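Local coordinates for protein TBC1 domain family member 22A (Homo sapiens, PDB 2QFZ) that probably acts, through its TBC domain, as a GTPase-activating protein for Rab family small GTPases, and forms homodimers, at residues 135-140 and 193-198; 124-129 and 156-161. All blocks are in the same frame, centred on the assembly; numbering follows the deposited sequence.

Contact 1: residues 135-140 and 193-198; sequences FIWAIR and WCMSKL
Ser196 O takes a hydrogen bond from a water whose oxygen lies 2.9 Å away, and that same water accepts the indole N-H of Trp137, with NE1 at 3.1 Å from its oxygen. The bridge joins helix 124-140 to helix 181-200 where direct contact is confined to a few atoms. Just beside it, Ser196 OG sits in the plane of the indole at its edge, 3.5 Å from Trp137 CD1. This is van der Waals contact; the hydrogen bond of the hydroxyl goes to Tyr192 O, one turn back. Met195 comes in obliquely: its chain bends at the last torsion (chi3 62°), which turns CE back to lie 3.7 Å from Trp137 CD1. With CB directed at helix 181-200 and CG anti to the backbone N (chi1 -169°), Trp137 sets its five-membered ring at Met195 and Ser196; the indole also stacks with His141. With an alanine here the water would probably lose its indole donor, and Met195 CE would be left facing a gap. Inside the all-helical TBC domain the five-membered end of the indole thus does two jobs: it packs against a methyl and, through water, gives its buried N-H an acceptor tied to the carbonyl of Ser196.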
ATOM      1  N   PHE A 135      -6.939   9.438  12.651  1.00 23.18           N
ATOM      2  CA  PHE A 135      -6.904  10.601  13.566  1.00 25.90           C
ATOM      3  C   PHE A 135      -5.632  10.633  14.460  1.00 23.91           C
ATOM      4  O   PHE A 135      -4.974  11.694  14.611  1.00 19.74           O
ATOM      5  CB  PHE A 135      -8.195  10.638  14.417  1.00 32.71           C
ATOM      6  CG  PHE A 135      -8.306  11.839  15.318  1.00 34.15           C
ATOM      7  CD1 PHE A 135      -8.863  13.012  14.861  1.00 35.71           C
ATOM      8  CD2 PHE A 135      -7.863  11.788  16.625  1.00 38.83           C
ATOM      9  CE1 PHE A 135      -8.949  14.141  15.690  1.00 37.56           C
ATOM     10  CE2 PHE A 135      -7.946  12.920  17.459  1.00 39.50           C
ATOM     11  CZ  PHE A 135      -8.497  14.087  16.981  1.00 37.84           C
ATOM     12  N   ILE A 136      -5.261   9.490  15.035  1.00 23.00           N
ATOM     13  CA  ILE A 136      -4.032   9.425  15.864  1.00 22.81           C
ATOM     14  C   ILE A 136      -2.761   9.671  15.030  1.00 22.96           C
ATOM     15  O   ILE A 136      -1.876  10.448  15.426  1.00 25.11           O
ATOM     16  CB  ILE A 136      -3.951   8.085  16.652  1.00 22.92           C
ATOM     17  CG1 ILE A 136      -4.952   8.102  17.824  1.00 24.36           C
ATOM     18  CG2 ILE A 136      -2.546   7.806  17.201  1.00 23.45           C
ATOM     19  CD1 ILE A 136      -5.098   6.738  18.515  1.00 23.79           C
ATOM     20  N   TRP A 137      -2.665   9.029  13.865  1.00 21.91           N
ATOM     21  CA  TRP A 137      -1.533   9.287  12.955  1.00 18.90           C
ATOM     22  C   TRP A 137      -1.369  10.803  12.638  1.00 17.64           C
ATOM     23  O   TRP A 137      -0.263  11.350  12.683  1.00 18.75           O
ATOM     24  CB  TRP A 137      -1.657   8.464  11.660  1.00 19.53           C
ATOM     25  CG  TRP A 137      -0.407   8.539  10.919  1.00 18.37           C
ATOM     26  CD1 TRP A 137       0.648   7.693  11.017  1.00 19.76           C
ATOM     27  CD2 TRP A 137      -0.035   9.546   9.984  1.00 20.16           C
ATOM     28  NE1 TRP A 137       1.669   8.110  10.178  1.00 20.22           N
ATOM     29  CE2 TRP A 137       1.271   9.245   9.537  1.00 19.57           C
ATOM     30  CE3 TRP A 137      -0.698  10.669   9.440  1.00 21.55           C
ATOM     31  CZ2 TRP A 137       1.942  10.029   8.603  1.00 19.67           C
ATOM     32  CZ3 TRP A 137       0.001  11.468   8.527  1.00 21.15           C
ATOM     33  CH2 TRP A 137       1.289  11.131   8.119  1.00 18.86           C
ATOM     34  N   ALA A 138      -2.495  11.459  12.348  1.00 22.33           N
ATOM     35  CA  ALA A 138      -2.545  12.870  11.935  1.00 23.69           C
ATOM     36  C   ALA A 138      -2.098  13.812  13.052  1.00 24.63           C
ATOM     37  O   ALA A 138      -1.292  14.686  12.820  1.00 22.82           O
ATOM     38  CB  ALA A 138      -3.935  13.226  11.480  1.00 19.53           C
ATOM     39  N   ILE A 139      -2.586  13.614  14.270  1.00 26.27           N
ATOM     40  CA  ILE A 139      -2.141  14.482  15.366  1.00 31.43           C
ATOM     41  C   ILE A 139      -0.659  14.230  15.738  1.00 30.47           C
ATOM     42  O   ILE A 139       0.017  15.137  16.159  1.00 31.64           O
ATOM     43  CB  ILE A 139      -3.113  14.464  16.592  1.00 34.71           C
ATOM     44  CG1 ILE A 139      -3.054  13.149  17.336  1.00 36.13           C
ATOM     45  CG2 ILE A 139      -4.577  14.760  16.129  1.00 37.02           C
ATOM     46  CD1 ILE A 139      -4.263  12.920  18.258  1.00 37.13           C
ATOM     47  N   ARG A 140      -0.161  13.008  15.543  1.00 29.27           N
ATOM     48  CA  ARG A 140       1.241  12.701  15.788  1.00 25.82           C
ATOM     49  C   ARG A 140       2.185  13.056  14.641  1.00 25.53           C
ATOM     50  O   ARG A 140       3.412  12.936  14.774  1.00 27.19           O
ATOM     51  CB  ARG A 140       1.399  11.225  16.213  1.00 24.96           C
ATOM     52  CG  ARG A 140       0.674  10.967  17.535  1.00 27.58           C
ATOM     53  CD  ARG A 140       0.958   9.634  18.137  1.00 28.38           C
ATOM     54  NE  ARG A 140       2.340   9.549  18.562  1.00 29.07           N
ATOM     55  CZ  ARG A 140       2.806  10.008  19.725  1.00 31.73           C
ATOM     56  NH1 ARG A 140       2.009  10.594  20.605  1.00 33.71           N
ATOM     57  NH2 ARG A 140       4.084   9.873  20.008  1.00 33.14           N
ATOM     58  N   TRP A 193       0.995   0.617  13.574  1.00 15.37           N
ATOM     59  CA  TRP A 193       2.459   0.646  13.550  1.00 17.86           C
ATOM     60  C   TRP A 193       3.033   0.307  12.183  1.00 17.49           C
ATOM     61  O   TRP A 193       4.010   0.902  11.756  1.00 21.88           O
ATOM     62  CB  TRP A 193       3.065  -0.254  14.642  1.00 22.06           C
ATOM     63  CG  TRP A 193       2.854   0.269  16.039  1.00 22.86           C
ATOM     64  CD1 TRP A 193       2.111  -0.315  17.019  1.00 23.12           C
ATOM     65  CD2 TRP A 193       3.365   1.494  16.603  1.00 21.77           C
ATOM     66  NE1 TRP A 193       2.156   0.422  18.149  1.00 20.04           N
ATOM     67  CE2 TRP A 193       2.902   1.555  17.923  1.00 23.38           C
ATOM     68  CE3 TRP A 193       4.176   2.533  16.117  1.00 24.16           C
ATOM     69  CZ2 TRP A 193       3.214   2.633  18.793  1.00 23.42           C
ATOM     70  CZ3 TRP A 193       4.501   3.605  16.984  1.00 24.63           C
ATOM     71  CH2 TRP A 193       4.018   3.638  18.301  1.00 22.92           C
ATOM     72  N   CYS A 194       2.422  -0.639  11.499  1.00 20.57           N
ATOM     73  CA  CYS A 194       2.884  -1.068  10.175  1.00 21.13           C
ATOM     74  C   CYS A 194       2.604  -0.023   9.105  1.00 18.39           C
ATOM     75  O   CYS A 194       3.491   0.279   8.314  1.00 18.12           O
ATOM     76  CB  CYS A 194       2.310  -2.448   9.837  1.00 23.49           C
ATOM     77  SG  CYS A 194       3.149  -3.773  10.793  1.00 25.28           S
ATOM     78  N   MET A 195       1.417   0.570   9.132  1.00 16.41           N
ATOM     79  CA  MET A 195       1.119   1.768   8.334  1.00 23.16           C
ATOM     80  C   MET A 195       2.082   2.919   8.617  1.00 22.67           C
ATOM     81  O   MET A 195       2.597   3.522   7.683  1.00 15.78           O
ATOM     82  CB  MET A 195      -0.325   2.227   8.537  1.00 25.23           C
ATOM     83  CG  MET A 195      -0.850   3.196   7.495  1.00 26.46           C
ATOM     84  SD  MET A 195      -2.276   4.200   8.037  1.00 32.51           S
ATOM     85  CE  MET A 195      -1.526   5.134   9.429  1.00 27.81           C
ATOM     86  N   SER A 196       2.368   3.198   9.891  1.00 20.34           N
ATOM     87  CA  SER A 196       3.360   4.216  10.242  1.00 21.09           C
ATOM     88  C   SER A 196       4.727   3.982   9.621  1.00 17.45           C
ATOM     89  O   SER A 196       5.364   4.911   9.172  1.00 19.07           O
ATOM     90  CB  SER A 196       3.511   4.383  11.766  1.00 25.01           C
ATOM     91  OG  SER A 196       2.328   4.916  12.303  1.00 26.55           O
ATOM     92  N   LYS A 197       5.154   2.738   9.591  1.00 20.35           N
ATOM     93  CA  LYS A 197       6.419   2.343   9.026  1.00 23.17           C
ATOM     94  C   LYS A 197       6.458   2.567   7.484  1.00 22.31           C
ATOM     95  O   LYS A 197       7.410   3.136   6.938  1.00 26.09           O
ATOM     96  CB  LYS A 197       6.662   0.866   9.389  1.00 29.21           C
ATOM     97  CG  LYS A 197       8.044   0.536   9.801  1.00 35.01           C
ATOM     98  CD  LYS A 197       8.223   0.678  11.305  1.00 37.26           C
ATOM     99  CE  LYS A 197       9.695   0.509  11.720  1.00 41.72           C
ATOM    100  NZ  LYS A 197       9.975   1.081  13.101  1.00 41.49           N
ATOM    101  N   LEU A 198       5.428   2.094   6.794  1.00 19.77           N
ATOM    102  CA  LEU A 198       5.208   2.446   5.391  1.00 17.67           C
ATOM    103  C   LEU A 198       5.314   3.972   5.166  1.00 17.96           C
ATOM    104  O   LEU A 198       6.037   4.419   4.305  1.00 17.83           O
ATOM    105  CB  LEU A 198       3.841   1.948   4.959  1.00 16.72           C
ATOM    106  CG  LEU A 198       3.459   2.044   3.464  1.00 20.21           C
ATOM    107  CD1 LEU A 198       2.129   1.294   3.184  1.00 15.23           C
ATOM    108  CD2 LEU A 198       3.291   3.494   3.002  1.00 13.65           C
TER
HETATM  109  O   HOH W   1       4.682   7.541  10.033  1.00 26.13           O

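Contact 2: residues 124-129 and 156-161; sequences PKVTEI and PFFVVF
Phe158 and Ile129 both set off toward the other helix, and their side chains cross at about a right angle, the isoleucine's terminal methyl meeting the far part of the ring. Ile129 CD1 lies 3.8 Å from Phe158 CE1. Three residues earlier on the same helix, Val126 brings CG1 to within 4.2 Å of Phe158 CE2, a looser touch on the other meta carbon. Both methyls stand on the same side of the ring plane and approach it at a slant, so the end of the phenyl group lies against two aliphatic branches that follow each other along helix 124-140. The torsions suit this: Phe158 holds CG anti to its own N (chi1 174°), which, with CB already directed at helix 124-140, carries the ring to Ile129 and Val126, and Ile129 keeps its chain extended beyond CG1 (chi2 166°), so that CD1 is the atom that arrives first. The backbones stay well apart, with the CA atoms of Val126 and Phe158 9.3 Å from each other, and the Phe158 side chain together with the branches of Val126 and Ile129 fills the separation. Phe130 adds an edge-to-face contact with the same ring, while Val176 packs on Val126 and Glu188 of helix 181-200 on Ile129. Everything that touches between the two segments is carbon, and the three residues are all buried. Helix 150-162 is kinked at Pro156, whose nitrogen has no bond to the turn before, and Phe158 sits just past that kink. This aromatic-aliphatic packing is part of the core of the all-helical Rab-GAP TBC domain, here joining two helices consecutive in the chain.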
ATOM      1  N   PRO A 124     -19.816  -1.344  11.018  1.00 50.14           N
ATOM      2  CA  PRO A 124     -19.690  -0.096  11.819  1.00 48.56           C
ATOM      3  C   PRO A 124     -18.470  -0.047  12.755  1.00 46.06           C
ATOM      4  O   PRO A 124     -18.014   1.053  13.160  1.00 43.38           O
ATOM      5  CB  PRO A 124     -20.990  -0.066  12.652  1.00 52.49           C
ATOM      6  CG  PRO A 124     -21.882  -1.185  12.079  1.00 53.50           C
ATOM      7  CD  PRO A 124     -20.934  -2.186  11.494  1.00 52.71           C
ATOM      8  N   LYS A 125     -17.961  -1.225  13.099  1.00 41.03           N
ATOM      9  CA  LYS A 125     -16.750  -1.327  13.907  1.00 39.14           C
ATOM     10  C   LYS A 125     -15.500  -1.031  13.051  1.00 35.38           C
ATOM     11  O   LYS A 125     -14.487  -0.591  13.587  1.00 39.93           O
ATOM     12  CB  LYS A 125     -16.654  -2.702  14.548  1.00 37.58           C
ATOM     13  CG  LYS A 125     -17.969  -3.187  15.198  1.00 43.40           C
ATOM     14  N   VAL A 126     -15.573  -1.271  11.743  1.00 30.63           N
ATOM     15  CA  VAL A 126     -14.432  -1.034  10.845  1.00 29.75           C
ATOM     16  C   VAL A 126     -14.252   0.479  10.663  1.00 29.33           C
ATOM     17  O   VAL A 126     -13.122   1.000  10.702  1.00 27.10           O
ATOM     18  CB  VAL A 126     -14.568  -1.736   9.461  1.00 29.64           C
ATOM     19  CG1 VAL A 126     -13.341  -1.463   8.604  1.00 29.37           C
ATOM     20  CG2 VAL A 126     -14.779  -3.297   9.599  1.00 29.88           C
ATOM     21  N   THR A 127     -15.365   1.186  10.511  1.00 33.78           N
ATOM     22  CA  THR A 127     -15.337   2.624  10.293  1.00 34.02           C
ATOM     23  C   THR A 127     -14.740   3.342  11.466  1.00 33.08           C
ATOM     24  O   THR A 127     -13.953   4.270  11.293  1.00 36.71           O
ATOM     25  CB  THR A 127     -16.741   3.198   9.923  1.00 36.09           C
ATOM     26  OG1 THR A 127     -17.168   2.618   8.686  1.00 36.34           O
ATOM     27  CG2 THR A 127     -16.682   4.679   9.729  1.00 37.39           C
ATOM     28  N   GLU A 128     -15.071   2.911  12.665  1.00 30.54           N
ATOM     29  CA  GLU A 128     -14.513   3.517  13.871  1.00 29.35           C
ATOM     30  C   GLU A 128     -13.015   3.249  14.044  1.00 24.77           C
ATOM     31  O   GLU A 128     -12.309   4.101  14.492  1.00 20.92           O
ATOM     32  CB  GLU A 128     -15.237   2.982  15.140  1.00 29.70           C
ATOM     33  N   ILE A 129     -12.562   2.031  13.746  1.00 27.70           N
ATOM     34  CA  ILE A 129     -11.145   1.696  13.886  1.00 26.02           C
ATOM     35  C   ILE A 129     -10.369   2.565  12.906  1.00 25.95           C
ATOM     36  O   ILE A 129      -9.372   3.176  13.256  1.00 22.79           O
ATOM     37  CB  ILE A 129     -10.863   0.221  13.571  1.00 25.49           C
ATOM     38  CG1 ILE A 129     -11.442  -0.674  14.640  1.00 24.56           C
ATOM     39  CG2 ILE A 129      -9.347  -0.014  13.428  1.00 27.45           C
ATOM     40  CD1 ILE A 129     -11.496  -2.174  14.207  1.00 26.84           C
ATOM     41  N   PRO A 156      -4.904  -2.476   3.385  1.00 16.84           N
ATOM     42  CA  PRO A 156      -4.206  -3.735   3.251  1.00 17.91           C
ATOM     43  C   PRO A 156      -3.651  -4.321   4.569  1.00 16.10           C
ATOM     44  O   PRO A 156      -3.745  -5.519   4.794  1.00 19.75           O
ATOM     45  CB  PRO A 156      -3.090  -3.390   2.271  1.00 16.43           C
ATOM     46  CG  PRO A 156      -3.622  -2.175   1.568  1.00 14.53           C
ATOM     47  CD  PRO A 156      -4.248  -1.423   2.606  1.00 16.59           C
ATOM     48  N   PHE A 157      -3.087  -3.496   5.432  1.00 16.50           N
ATOM     49  CA  PHE A 157      -2.633  -3.996   6.733  1.00 15.61           C
ATOM     50  C   PHE A 157      -3.825  -4.610   7.539  1.00 17.24           C
ATOM     51  O   PHE A 157      -3.744  -5.694   8.079  1.00 14.06           O
ATOM     52  CB  PHE A 157      -1.944  -2.867   7.488  1.00 16.24           C
ATOM     53  CG  PHE A 157      -0.685  -2.395   6.843  1.00 13.40           C
ATOM     54  CD1 PHE A 157       0.425  -3.214   6.808  1.00 14.24           C
ATOM     55  CD2 PHE A 157      -0.602  -1.152   6.268  1.00 17.61           C
ATOM     56  CE1 PHE A 157       1.621  -2.795   6.228  1.00 16.52           C
ATOM     57  CE2 PHE A 157       0.600  -0.726   5.671  1.00 17.77           C
ATOM     58  CZ  PHE A 157       1.704  -1.546   5.669  1.00 19.38           C
ATOM     59  N   PHE A 158      -4.948  -3.931   7.541  1.00 17.92           N
ATOM     60  CA  PHE A 158      -6.046  -4.317   8.397  1.00 20.12           C
ATOM     61  C   PHE A 158      -6.634  -5.630   7.886  1.00 23.58           C
ATOM     62  O   PHE A 158      -6.888  -6.537   8.664  1.00 20.05           O
ATOM     63  CB  PHE A 158      -7.117  -3.206   8.468  1.00 21.47           C
ATOM     64  CG  PHE A 158      -8.355  -3.613   9.229  1.00 23.57           C
ATOM     65  CD1 PHE A 158      -8.411  -3.471  10.631  1.00 22.98           C
ATOM     66  CD2 PHE A 158      -9.440  -4.185   8.557  1.00 24.20           C
ATOM     67  CE1 PHE A 158      -9.578  -3.876  11.346  1.00 28.20           C
ATOM     68  CE2 PHE A 158     -10.582  -4.613   9.246  1.00 23.89           C
ATOM     69  CZ  PHE A 158     -10.662  -4.441  10.639  1.00 25.21           C
ATOM     70  N   VAL A 159      -6.832  -5.731   6.568  1.00 21.33           N
ATOM     71  CA  VAL A 159      -7.414  -6.925   5.974  1.00 17.92           C
ATOM     72  C   VAL A 159      -6.473  -8.118   6.136  1.00 19.47           C
ATOM     73  O   VAL A 159      -6.896  -9.176   6.551  1.00 21.04           O
ATOM     74  CB  VAL A 159      -7.825  -6.684   4.493  1.00 19.70           C
ATOM     75  CG1 VAL A 159      -8.025  -8.002   3.772  1.00 14.78           C
ATOM     76  CG2 VAL A 159      -9.075  -5.797   4.442  1.00 20.11           C
ATOM     77  N   VAL A 160      -5.191  -7.927   5.867  1.00 17.94           N
ATOM     78  CA  VAL A 160      -4.212  -8.991   6.054  1.00 16.49           C
ATOM     79  C   VAL A 160      -4.230  -9.477   7.515  1.00 18.43           C
ATOM     80  O   VAL A 160      -4.366 -10.696   7.762  1.00 17.47           O
ATOM     81  CB  VAL A 160      -2.785  -8.555   5.552  1.00 14.09           C
ATOM     82  CG1 VAL A 160      -1.655  -9.443   6.070  1.00 11.74           C
ATOM     83  CG2 VAL A 160      -2.764  -8.521   4.025  1.00 17.45           C
ATOM     84  N   PHE A 161      -4.145  -8.538   8.467  1.00 15.82           N
ATOM     85  CA  PHE A 161      -4.071  -8.888   9.877  1.00 17.16           C
ATOM     86  C   PHE A 161      -5.391  -9.445  10.441  1.00 18.17           C
ATOM     87  O   PHE A 161      -5.357 -10.399  11.188  1.00 21.66           O
ATOM     88  CB  PHE A 161      -3.559  -7.727  10.750  1.00 18.95           C
ATOM     89  CG  PHE A 161      -2.208  -7.203  10.361  1.00 18.37           C
ATOM     90  CD1 PHE A 161      -1.275  -7.989   9.690  1.00 20.64           C
ATOM     91  CD2 PHE A 161      -1.838  -5.912  10.721  1.00 16.99           C
ATOM     92  CE1 PHE A 161      -0.010  -7.474   9.343  1.00 23.65           C
ATOM     93  CE2 PHE A 161      -0.572  -5.400  10.374  1.00 21.56           C
ATOM     94  CZ  PHE A 161       0.348  -6.205   9.692  1.00 21.24           C
TER

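Contacts 1 and 2 are both buried, and both rest on helix 124-140: contact 2 uses its first turns against helix 150-162, contact 1 its last turns against helix 181-200. Their centres lie 14 Å apart, and along the chain the segments alternate. The two partner helices, consecutive in sequence, also meet directly, since Phe157 CE2 packs 3.6 Å from Leu198 CD1 and Phe157 CD1 3.6 Å from Cys194 CB. Three helices therefore touch pairwise in one core. The chemistry differs: contact 2 is purely apolar, a phenyl ring against branched aliphatics, whereas contact 1 mixes methionine packing with a water-bridged polar link to a helix carbonyl.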